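Local coordinates for protein diaminopimelate decarboxylase (Methanocaldococcus jannaschii, PDB 1TWI) that catalyses the pyridoxal-phosphate-dependent decarboxylation of meso-diaminopimelate to L-lysine, the last step of lysine biosynthesis, and works as a homodimer, at residues A70-L74 / A75-L79; I136-L139 / I140-E144; F221-E224 / T225-V228; D269-I272 / N273-K277; A322-N325 / D326-P330. One frame throughout, in Å; residues are numbered along the deposited sequence.

Contact 1: A70-L74 / A75-L79; sequences ANANL and AITRL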
# COMPACT_ATOMS: atom_id res chain seq x y z
N ALA A 70 -7.12 11.43 3.90
CA ALA A 70 -7.41 10.52 5.03
C ALA A 70 -8.56 9.54 4.79
O ALA A 70 -8.55 8.41 5.30
CB ALA A 70 -7.67 11.33 6.31
N ASN A 71 -9.51 9.93 3.95
CA ASN A 71 -10.69 9.09 3.66
C ASN A 71 -11.57 9.95 2.76
O ASN A 71 -12.15 10.96 3.22
CB ASN A 71 -11.47 8.79 4.95
CG ASN A 71 -12.50 7.65 4.75
OD1 ASN A 71 -13.12 7.55 3.69
ND2 ASN A 71 -12.70 6.82 5.76
N ALA A 72 -11.66 9.60 1.48
CA ALA A 72 -12.49 10.36 0.53
C ALA A 72 -13.70 9.55 0.05
O ALA A 72 -14.20 9.79 -1.06
CB ALA A 72 -11.65 10.84 -0.70
N ASN A 73 -14.18 8.61 0.86
CA ASN A 73 -15.36 7.85 0.51
C ASN A 73 -16.51 8.88 0.32
O ASN A 73 -16.71 9.79 1.17
CB ASN A 73 -15.70 6.80 1.59
CG ASN A 73 -17.11 6.25 1.42
OD1 ASN A 73 -18.09 6.89 1.81
ND2 ASN A 73 -17.22 5.08 0.79
N LEU A 74 -17.29 8.75 -0.76
CA LEU A 74 -18.30 9.76 -1.09
C LEU A 74 -19.33 10.02 -0.00
O LEU A 74 -19.79 11.15 0.17
CB LEU A 74 -19.02 9.44 -2.44
CG LEU A 74 -19.87 10.56 -3.10
CD1 LEU A 74 -18.98 11.79 -3.35
CD2 LEU A 74 -20.44 10.03 -4.48
N ALA A 75 -19.70 9.00 0.75
CA ALA A 75 -20.69 9.27 1.82
C ALA A 75 -20.01 10.10 2.94
O ALA A 75 -20.63 11.02 3.52
CB ALA A 75 -21.26 7.96 2.42
N ILE A 76 -18.76 9.76 3.25
CA ILE A 76 -18.04 10.46 4.34
C ILE A 76 -17.83 11.93 3.97
O ILE A 76 -18.02 12.82 4.80
CB ILE A 76 -16.66 9.78 4.64
CG1 ILE A 76 -16.87 8.33 5.13
CG2 ILE A 76 -15.86 10.61 5.69
CD1 ILE A 76 -17.89 8.21 6.29
N THR A 77 -17.41 12.20 2.72
CA THR A 77 -17.19 13.56 2.28
C THR A 77 -18.52 14.32 2.18
O THR A 77 -18.59 15.52 2.49
CB THR A 77 -16.39 13.61 0.92
OG1 THR A 77 -17.12 12.92 -0.09
CG2 THR A 77 -15.00 12.97 1.08
N ARG A 78 -19.60 13.65 1.78
CA ARG A 78 -20.88 14.36 1.74
C ARG A 78 -21.33 14.69 3.16
O ARG A 78 -21.91 15.76 3.38
CB ARG A 78 -21.98 13.56 0.97
CG ARG A 78 -21.72 13.63 -0.54
CD ARG A 78 -22.78 13.01 -1.43
NE ARG A 78 -23.98 13.83 -1.46
CZ ARG A 78 -24.21 14.89 -2.24
NH1 ARG A 78 -23.33 15.35 -3.14
NH2 ARG A 78 -25.38 15.50 -2.12
N LEU A 79 -21.07 13.78 4.10
CA LEU A 79 -21.43 14.03 5.51
C LEU A 79 -20.68 15.28 5.95
O LEU A 79 -21.28 16.25 6.47
CB LEU A 79 -20.98 12.85 6.39
CG LEU A 79 -21.05 13.07 7.94
CD1 LEU A 79 -22.52 13.42 8.45
CD2 LEU A 79 -20.46 11.81 8.62

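Contact 2: I136-L139 / I140-E144; sequences ISEL and ILINE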
# COMPACT_ATOMS: atom_id res chain seq x y z
N ILE A 136 8.27 27.44 -7.18
CA ILE A 136 8.17 28.52 -8.12
C ILE A 136 7.69 27.97 -9.48
O ILE A 136 6.91 28.61 -10.17
CB ILE A 136 9.52 29.27 -8.22
CG1 ILE A 136 9.68 30.07 -6.88
CG2 ILE A 136 9.49 30.19 -9.44
CD1 ILE A 136 11.12 30.62 -6.58
N SER A 137 8.12 26.75 -9.80
CA SER A 137 7.73 26.10 -11.06
C SER A 137 6.20 26.04 -11.11
O SER A 137 5.57 26.36 -12.14
CB SER A 137 8.29 24.68 -11.08
OG SER A 137 7.96 24.03 -12.31
N GLU A 138 5.59 25.59 -10.00
CA GLU A 138 4.11 25.53 -9.95
C GLU A 138 3.50 26.94 -10.12
O GLU A 138 2.54 27.14 -10.87
CB GLU A 138 3.62 24.89 -8.62
CG GLU A 138 2.07 24.93 -8.48
CD GLU A 138 1.60 24.50 -7.10
OE1 GLU A 138 2.39 23.80 -6.41
OE2 GLU A 138 0.46 24.86 -6.73
N LEU A 139 4.05 27.93 -9.41
CA LEU A 139 3.51 29.30 -9.53
C LEU A 139 3.51 29.72 -11.03
O LEU A 139 2.49 30.24 -11.52
CB LEU A 139 4.36 30.33 -8.73
CG LEU A 139 3.93 31.82 -8.93
CD1 LEU A 139 2.55 32.06 -8.31
CD2 LEU A 139 4.96 32.78 -8.30
N ILE A 140 4.63 29.50 -11.71
CA ILE A 140 4.74 29.86 -13.15
C ILE A 140 3.67 29.12 -13.97
O ILE A 140 2.94 29.74 -14.78
CB ILE A 140 6.22 29.59 -13.67
CG1 ILE A 140 7.19 30.54 -12.93
CG2 ILE A 140 6.34 29.79 -15.25
CD1 ILE A 140 8.65 30.26 -13.23
N LEU A 141 3.50 27.83 -13.72
CA LEU A 141 2.50 27.08 -14.47
C LEU A 141 1.10 27.57 -14.18
O LEU A 141 0.24 27.68 -15.09
CB LEU A 141 2.64 25.57 -14.16
CG LEU A 141 1.50 24.69 -14.72
CD1 LEU A 141 1.52 24.71 -16.26
CD2 LEU A 141 1.72 23.24 -14.23
N ILE A 142 0.81 27.92 -12.93
CA ILE A 142 -0.53 28.40 -12.62
C ILE A 142 -0.80 29.76 -13.32
O ILE A 142 -1.90 29.98 -13.87
CB ILE A 142 -0.72 28.62 -11.07
CG1 ILE A 142 -0.80 27.24 -10.36
CG2 ILE A 142 -1.95 29.45 -10.80
CD1 ILE A 142 -0.63 27.34 -8.79
N ASN A 143 0.17 30.66 -13.28
CA ASN A 143 -0.03 31.99 -13.89
C ASN A 143 -0.20 31.79 -15.43
O ASN A 143 -1.05 32.43 -16.05
CB ASN A 143 1.18 32.88 -13.57
CG ASN A 143 1.07 34.25 -14.17
OD1 ASN A 143 1.88 34.60 -15.03
ND2 ASN A 143 0.09 35.04 -13.74
N GLU A 144 0.61 30.92 -16.04
CA GLU A 144 0.50 30.68 -17.49
C GLU A 144 -0.87 30.04 -17.82
O GLU A 144 -1.51 30.39 -18.82
CB GLU A 144 1.63 29.76 -17.97
CG GLU A 144 3.00 30.43 -18.15
CD GLU A 144 4.14 29.39 -18.25
OE1 GLU A 144 5.34 29.78 -18.36
OE2 GLU A 144 3.82 28.16 -18.21

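Contact 3: F221-E224 / T225-V228; sequences FIEE and TRKV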
# COMPACT_ATOMS: atom_id res chain seq x y z
N PHE A 221 3.39 22.58 17.15
CA PHE A 221 2.38 23.49 16.61
C PHE A 221 2.61 24.93 17.05
O PHE A 221 2.43 25.86 16.26
CB PHE A 221 0.97 23.05 17.01
CG PHE A 221 0.58 21.74 16.41
CD1 PHE A 221 0.39 21.62 15.04
CD2 PHE A 221 0.48 20.62 17.20
CE1 PHE A 221 0.11 20.41 14.46
CE2 PHE A 221 0.20 19.36 16.63
CZ PHE A 221 0.01 19.25 15.27
N ILE A 222 2.94 25.13 18.32
CA ILE A 222 3.23 26.48 18.79
C ILE A 222 4.43 27.03 17.95
O ILE A 222 4.38 28.14 17.45
CB ILE A 222 3.67 26.47 20.32
CG1 ILE A 222 2.50 26.07 21.21
CG2 ILE A 222 4.13 27.86 20.74
CD1 ILE A 222 2.90 25.64 22.65
N GLU A 223 5.49 26.24 17.80
CA GLU A 223 6.67 26.71 17.06
C GLU A 223 6.33 26.99 15.58
O GLU A 223 6.80 27.97 15.01
CB GLU A 223 7.81 25.68 17.17
CG GLU A 223 9.09 26.05 16.40
CD GLU A 223 9.84 27.23 17.00
OE1 GLU A 223 9.51 27.69 18.14
OE2 GLU A 223 10.79 27.70 16.32
N GLU A 224 5.54 26.11 14.98
CA GLU A 224 5.07 26.36 13.60
C GLU A 224 4.31 27.69 13.57
O GLU A 224 4.54 28.55 12.71
CB GLU A 224 4.08 25.24 13.15
CG GLU A 224 3.30 25.60 11.82
CD GLU A 224 2.09 24.71 11.54
OE1 GLU A 224 1.64 23.94 12.46
OE2 GLU A 224 1.54 24.78 10.41
N THR A 225 3.42 27.90 14.54
CA THR A 225 2.62 29.13 14.48
C THR A 225 3.47 30.39 14.63
O THR A 225 3.29 31.38 13.89
CB THR A 225 1.49 29.11 15.56
OG1 THR A 225 0.67 27.95 15.36
CG2 THR A 225 0.62 30.29 15.42
N ARG A 226 4.44 30.32 15.56
CA ARG A 226 5.30 31.46 15.75
C ARG A 226 6.09 31.75 14.45
O ARG A 226 6.19 32.88 14.03
CB ARG A 226 6.33 31.18 16.84
CG ARG A 226 5.74 30.99 18.27
CD ARG A 226 6.89 30.76 19.26
NE ARG A 226 6.44 30.71 20.65
CZ ARG A 226 7.24 30.47 21.70
NH1 ARG A 226 8.56 30.25 21.49
NH2 ARG A 226 6.74 30.52 22.95
N LYS A 227 6.67 30.72 13.85
CA LYS A 227 7.52 30.99 12.68
C LYS A 227 6.77 31.37 11.41
O LYS A 227 7.30 32.12 10.56
CB LYS A 227 8.47 29.81 12.50
CG LYS A 227 9.34 29.59 13.78
CD LYS A 227 10.27 30.79 13.94
CE LYS A 227 10.86 30.90 15.38
NZ LYS A 227 11.93 29.96 15.60
N VAL A 228 5.53 30.89 11.30
CA VAL A 228 4.69 31.26 10.17
C VAL A 228 4.29 32.72 10.38
O VAL A 228 4.40 33.55 9.46
CB VAL A 228 3.41 30.37 10.07
CG1 VAL A 228 2.42 30.99 9.04
CG2 VAL A 228 3.81 28.94 9.62
O HOH W 1 10.35 29.76 19.30

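Contact 4: D269-I272 / N273-K277; sequences DAII and NTMLK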
# COMPACT_ATOMS: atom_id res chain seq x y z
N ASP A 269 -5.94 26.77 22.02
CA ASP A 269 -5.37 27.68 23.00
C ASP A 269 -3.98 28.07 22.49
O ASP A 269 -3.60 29.27 22.50
CB ASP A 269 -5.23 27.03 24.37
CG ASP A 269 -6.56 26.82 25.06
OD1 ASP A 269 -7.49 27.57 24.70
OD2 ASP A 269 -6.66 25.91 25.95
N ALA A 270 -3.24 27.07 22.06
CA ALA A 270 -1.89 27.29 21.57
C ALA A 270 -1.79 28.16 20.30
O ALA A 270 -1.00 29.15 20.22
CB ALA A 270 -1.22 25.92 21.34
N ILE A 271 -2.57 27.81 19.28
CA ILE A 271 -2.53 28.59 18.05
C ILE A 271 -3.05 30.02 18.21
O ILE A 271 -2.40 30.99 17.80
CB ILE A 271 -3.35 27.87 16.90
CG1 ILE A 271 -2.59 26.60 16.47
CG2 ILE A 271 -3.53 28.84 15.70
CD1 ILE A 271 -3.31 25.76 15.42
N ILE A 272 -4.23 30.14 18.81
CA ILE A 272 -4.86 31.44 18.92
C ILE A 272 -4.08 32.42 19.78
O ILE A 272 -3.85 33.58 19.37
CB ILE A 272 -6.35 31.27 19.40
CG1 ILE A 272 -7.15 30.54 18.33
CG2 ILE A 272 -6.99 32.64 19.71
CD1 ILE A 272 -8.58 30.15 18.84
N ASN A 273 -3.62 31.98 20.95
CA ASN A 273 -2.84 32.88 21.80
C ASN A 273 -1.51 33.23 21.10
O ASN A 273 -0.97 34.31 21.28
CB ASN A 273 -2.62 32.26 23.20
CG ASN A 273 -3.96 32.19 24.01
OD1 ASN A 273 -4.72 33.18 24.07
ND2 ASN A 273 -4.26 31.01 24.61
N THR A 274 -0.99 32.34 20.25
CA THR A 274 0.25 32.69 19.60
C THR A 274 -0.03 33.71 18.51
O THR A 274 0.65 34.76 18.46
CB THR A 274 0.97 31.49 18.97
OG1 THR A 274 1.45 30.64 20.01
CG2 THR A 274 2.21 31.96 18.16
N MET A 275 -1.01 33.46 17.64
CA MET A 275 -1.30 34.42 16.56
C MET A 275 -1.70 35.82 17.08
O MET A 275 -1.35 36.82 16.45
CB MET A 275 -2.42 33.91 15.63
CG MET A 275 -2.01 32.64 14.84
SD MET A 275 -3.37 32.00 13.90
CE MET A 275 -3.29 33.22 12.56
N LEU A 276 -2.44 35.89 18.19
CA LEU A 276 -2.85 37.21 18.69
C LEU A 276 -1.69 38.08 19.21
O LEU A 276 -1.86 39.27 19.36
CB LEU A 276 -3.91 37.09 19.78
CG LEU A 276 -5.26 36.58 19.26
CD1 LEU A 276 -6.19 36.39 20.46
CD2 LEU A 276 -5.88 37.58 18.31
N LYS A 277 -0.51 37.51 19.45
CA LYS A 277 0.67 38.26 19.85
C LYS A 277 1.08 39.20 18.73
O LYS A 277 1.82 40.18 18.96
CB LYS A 277 1.86 37.33 20.09
CG LYS A 277 1.73 36.49 21.36
CD LYS A 277 2.73 35.36 21.45
CE LYS A 277 2.58 34.70 22.81
NZ LYS A 277 3.76 33.81 23.10

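Contact 5: A322-N325 / D326-P330; sequences AGMN and DMMRP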
# COMPACT_ATOMS: atom_id res chain seq x y z
N ALA A 322 -9.51 -10.13 7.74
CA ALA A 322 -9.07 -8.78 7.41
C ALA A 322 -7.57 -8.95 7.17
O ALA A 322 -6.92 -9.81 7.79
CB ALA A 322 -9.28 -7.81 8.57
N GLY A 323 -6.99 -8.11 6.34
CA GLY A 323 -5.57 -8.26 6.05
C GLY A 323 -4.96 -6.92 5.68
O GLY A 323 -5.66 -5.93 5.51
N MET A 324 -3.64 -6.89 5.53
CA MET A 324 -2.97 -5.64 5.21
C MET A 324 -3.53 -4.93 3.95
O MET A 324 -3.45 -3.70 3.86
CB MET A 324 -1.46 -5.87 5.06
CG MET A 324 -1.08 -6.77 3.87
SD MET A 324 0.72 -7.00 3.77
CE MET A 324 1.24 -5.49 2.87
N ASN A 325 -4.04 -5.67 2.97
CA ASN A 325 -4.59 -5.00 1.77
C ASN A 325 -5.88 -4.15 2.17
O ASN A 325 -6.25 -3.16 1.50
CB ASN A 325 -4.96 -6.06 0.71
CG ASN A 325 -6.15 -6.91 1.14
OD1 ASN A 325 -6.06 -7.73 2.08
ND2 ASN A 325 -7.29 -6.69 0.48
N ASP A 326 -6.56 -4.58 3.23
CA ASP A 326 -7.75 -3.85 3.73
C ASP A 326 -7.36 -2.62 4.60
O ASP A 326 -8.11 -1.62 4.65
CB ASP A 326 -8.62 -4.77 4.64
CG ASP A 326 -9.04 -6.07 3.94
OD1 ASP A 326 -9.65 -5.98 2.85
OD2 ASP A 326 -8.76 -7.16 4.48
N MET A 327 -6.23 -2.72 5.29
CA MET A 327 -5.81 -1.68 6.23
C MET A 327 -4.30 -1.88 6.38
O MET A 327 -3.85 -2.80 7.07
CB MET A 327 -6.52 -1.90 7.55
CG MET A 327 -6.69 -0.59 8.35
SD MET A 327 -5.20 -0.08 9.26
CE MET A 327 -5.22 -1.29 10.72
N MET A 328 -3.56 -1.00 5.74
CA MET A 328 -2.11 -1.10 5.65
C MET A 328 -1.27 -0.53 6.78
O MET A 328 -0.04 -0.72 6.75
CB MET A 328 -1.65 -0.41 4.36
CG MET A 328 -2.16 -1.07 3.07
SD MET A 328 -1.09 -2.52 2.72
CE MET A 328 0.28 -1.57 1.96
N ARG A 329 -1.87 0.14 7.76
CA ARG A 329 -1.02 0.82 8.76
C ARG A 329 -0.05 -0.06 9.54
O ARG A 329 1.13 0.27 9.64
CB ARG A 329 -1.83 1.68 9.76
CG ARG A 329 -2.62 2.83 9.17
CD ARG A 329 -3.08 3.73 10.38
NE ARG A 329 -1.96 4.52 10.88
CZ ARG A 329 -1.50 4.54 12.13
NH1 ARG A 329 -2.00 3.82 13.12
NH2 ARG A 329 -0.49 5.35 12.40
N PRO A 330 -0.53 -1.16 10.14
CA PRO A 330 0.44 -1.99 10.88
C PRO A 330 1.54 -2.58 9.99
O PRO A 330 2.73 -2.52 10.35
CB PRO A 330 -0.43 -3.09 11.51
CG PRO A 330 -1.82 -2.40 11.67
CD PRO A 330 -1.92 -1.64 10.32
O HOH W 2 -10.26 -7.78 1.39
O HOH W 3 -7.99 -9.65 3.48

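Contact 1: A70-L74 / A75-L79
Asn-73 meets Ala-75 and Ile-76 as the N-cap of helix 74-82, which follows strand 62-67 in the TIM-barrel domain that carries the cofactor. Its side chain can be followed outward. CB lies 4.0 Å from CG1 of Ile-76. CG stands anti to the backbone N (chi1 166°), which swings the amide forward over the first turn of the helix. OD1 then takes two backbone N-H groups: Ile-76 N at 3.3 Å, in the amide plane and on a lone pair, and Ala-75 N at 2.9 Å, from well above that plane. ND2, the other end of the amide, is held by the carbonyl of Ile-414, and bonds at both ends of the amide probably fix its rotation. The backbone O of Asn-73 accepts from Thr-77 N, and the methyl CG2 of Thr-77 rests against CA of Ala-72.

Two residues before the cap, Asn-71 OD1 accepts from Asn-73 N at 3.2 Å, an Asx turn leading into the cap, while its ND2 is bound to Gly-385 O. The second subunit reaches this helix start too: its Asp-427 accepts from Leu-74 N, and its Leu-433 carbonyl takes Arg-78 NE. The aliphatic part of Arg-78 runs beside Leu-74, CD lying 4.2 Å from Leu-74 CG.

Contact 2: I136-L139 / I140-E144
Glu-138 and Ile-142, one turn apart on helix 136-149, illustrate how a charged residue can also serve as an apolar surface. The two side chains run side by side in the same direction, and the methyl CD1 of Ile-142 lies against the stem of the glutamate, 3.6 Å from its CG. The same methyl borders the carboxylate, with CD1 3.4 Å from Glu-138 OE2. The glutamate is extended, CG anti to the backbone N (chi1 175°), which lays it alongside, while CG1 of Ile-142 stands beside its own backbone N and so leans back toward the preceding turn. Ile-136 and Ile-140 make a second such pair at an oblique angle, CG2 of the first meeting CD1 of the second at 3.9 Å.

The backbone supplies the regular bonds of an alpha helix: Ile-140 N to Ile-136 O, Leu-141 N to Ser-137 O at 3.0 Å, Ile-142 N to Glu-138 O at 2.8 Å, and Asn-143 N to Leu-139 O.

Charged and polar ends look outside the segments. Glu-138 OE2 forms a salt bridge with Lys-115, and OE1 accepts from the backbone N of Asp-134, just ahead of the helix; two partners of this kind would hold the carboxylate in one rotation and probably keep it ionised. Ser-137 OG is bound to His-308 of the second subunit. On the inward side, Leu-139 and Ile-142 pack on Val-133 of strand 130-133, the arrangement of a helix in a beta-alpha-beta unit of a TIM barrel.

Contact 3: F221-E224 / T225-V228
Phe-221 O is gripped twice by one residue, Thr-225. The backbone N comes at 2.8 Å and the hydroxyl OG1 at 2.9 Å, and the two donors arrive from opposite faces of the carbonyl plane. Placed anti to its own carbonyl carbon (chi1 -58°), OG1 is turned back along helix 219-237 to the oxygen one turn before it, a common way for a threonine to satisfy its hydroxyl within a helix.

On another side of the helix, Glu-223 and Lys-227 form an i to i+4 salt bridge. NZ meets OE2 at 2.6 Å on the syn side, 23° out of the carboxylate plane. Both chains bend toward each other, Glu-223 at chi2 and Lys-227 at chi2 and chi4, and CE of Lys-227 lies 3.3 Å from Glu-223 OE2. The pair also holds a loop: OE2 accepts from Asn-164 N, and NZ donates to Asn-162 O. The other carboxylate oxygen, OE1, reaches Arg-226 through water 1, which donates to OE1 and accepts from NH1 at 2.9 Å, at the edge and in the plane of the guanidinium. Arg-226 lies extended beside Ile-222, whose CG2 is 3.7 Å from NE.

The helix belongs to the unit strand 202-208, helix 219-237, strand 244-246. Its Phe-221 packs on Leu-267 and its Ile-222 on Ala-270 of helix 264-276, and the side chain of Phe-221 comes within about 4 Å of Gly-250, which binds the cofactor.

Contact 4: D269-I272 / N273-K277
The backbone is helical, the N-H groups of Asn-273 to Leu-276 returning to the carbonyls of Asp-269 to Ile-272, as in Met-275 N to Ile-271 O at 2.8 Å. Among these bonds, Ala-270 O stands out because it takes two donors from Thr-274: the hydroxyl OG1 at 2.9 Å, and the backbone N at 3.2 Å, well above the carbonyl plane and with an N-H...O angle of 140°. The shared carbonyl is thus met more directly by the hydroxyl than by the amide.

Two apolar pairs run along the helix, their partners side by side and pointing the same way. In the first, CG2 of Ile-271 touches SD of Met-275 at 3.6 Å; bending at chi3 (77°) then turns the terminal methyl of the methionine off the line of its chain. In the second, CG2 of Ile-272 meets CD1 of Leu-276 at 3.9 Å. Asn-273 lies with ND2 2.8 Å from Asp-269 O, while its OD1 accepts from Arg-53 of helix 37-58.

The helix connects strand 244-246 to strand 286-289 in a beta-alpha-beta unit, and Ile-271 and Met-275 both pack on Leu-287 of the latter. Ile-272 and Leu-276, in turn, pack on Arg-53. The chemistry is therefore divided: apolar pairs join the helix to strand and neighbouring helix, the Asn-273 bond to Arg-53 adds a polar tie to helix 37-58, and the hydroxyl of buried Thr-274 is bonded to Ala-270 O, one turn back in the same helix.

Contact 5: A322-N325 / D326-P330
Asn-325 and Asp-326 lie side by side with their flat ends pointing the same way, the amide and carboxylate planes turned 56° apart. Two waters bridge their polar atoms. Water 2 accepts from Asn-325 ND2 at 3.3 Å and donates to Asp-326 OD1. Water 3 lies between Asn-325 OD1 and Asp-326 OD2, although which acceptors it serves is less certain.

OD2 of Asp-326 also closes the turn, accepting from Gly-323 N at 2.7 Å on its anti lone pair. In the other direction Gly-323 O takes two backbone donors: Asp-326 N at 2.8 Å, from above the carbonyl plane, and Met-327 N at 3.3 Å, in the plane. Asp-326 thus meets Gly-323 through both its N-H and its carboxylate, with CG anti to the carbonyl carbon (chi1 -55°), which carries the carboxylate back toward the glycine.

CE of Met-324 lies 3.8 Å from SD of Met-328, a doubtful contact because that sulfur sits too close to Met-324 O in the model. Met-327 SD accepts a weak, long bond from Arg-329 N, 3.7 Å away, a capping bond in the turn leading into the helix.

The turn joins strand 316-320 to helix 329-333, whose Arg-329 lines the pocket of the bound lysine and makes a cation-pi contact with Tyr-255. Met-324 packs on Glu-359, inferred to bind substrate, Met-327 on Leu-302 of strand 300-311, and Met-328 on Met-332 of the second subunit.

The five contacts follow one another along the chain. Contacts 1 to 4 lie in the TIM-barrel domain, on or at the start of four helices around its parallel barrel, whereas contact 5 belongs to the loop after strand 316-320 of the mixed sheet. Contacts 3 and 4 touch: their centres are about 9 Å apart, and the methyl CG2 of Thr-225 packs 3.6 Å from CG of Met-275, so that helices 219-237 and 264-276 pack as neighbours. Contact 2 is about 27 Å from contact 3 between centres. Contacts 1 and 5, with centres about 19 Å apart, each bring a side chain to about 9 Å from a bound pyridoxal phosphate, and contacts 1, 2 and 5 all meet the second subunit, consistent with a dimeric enzyme.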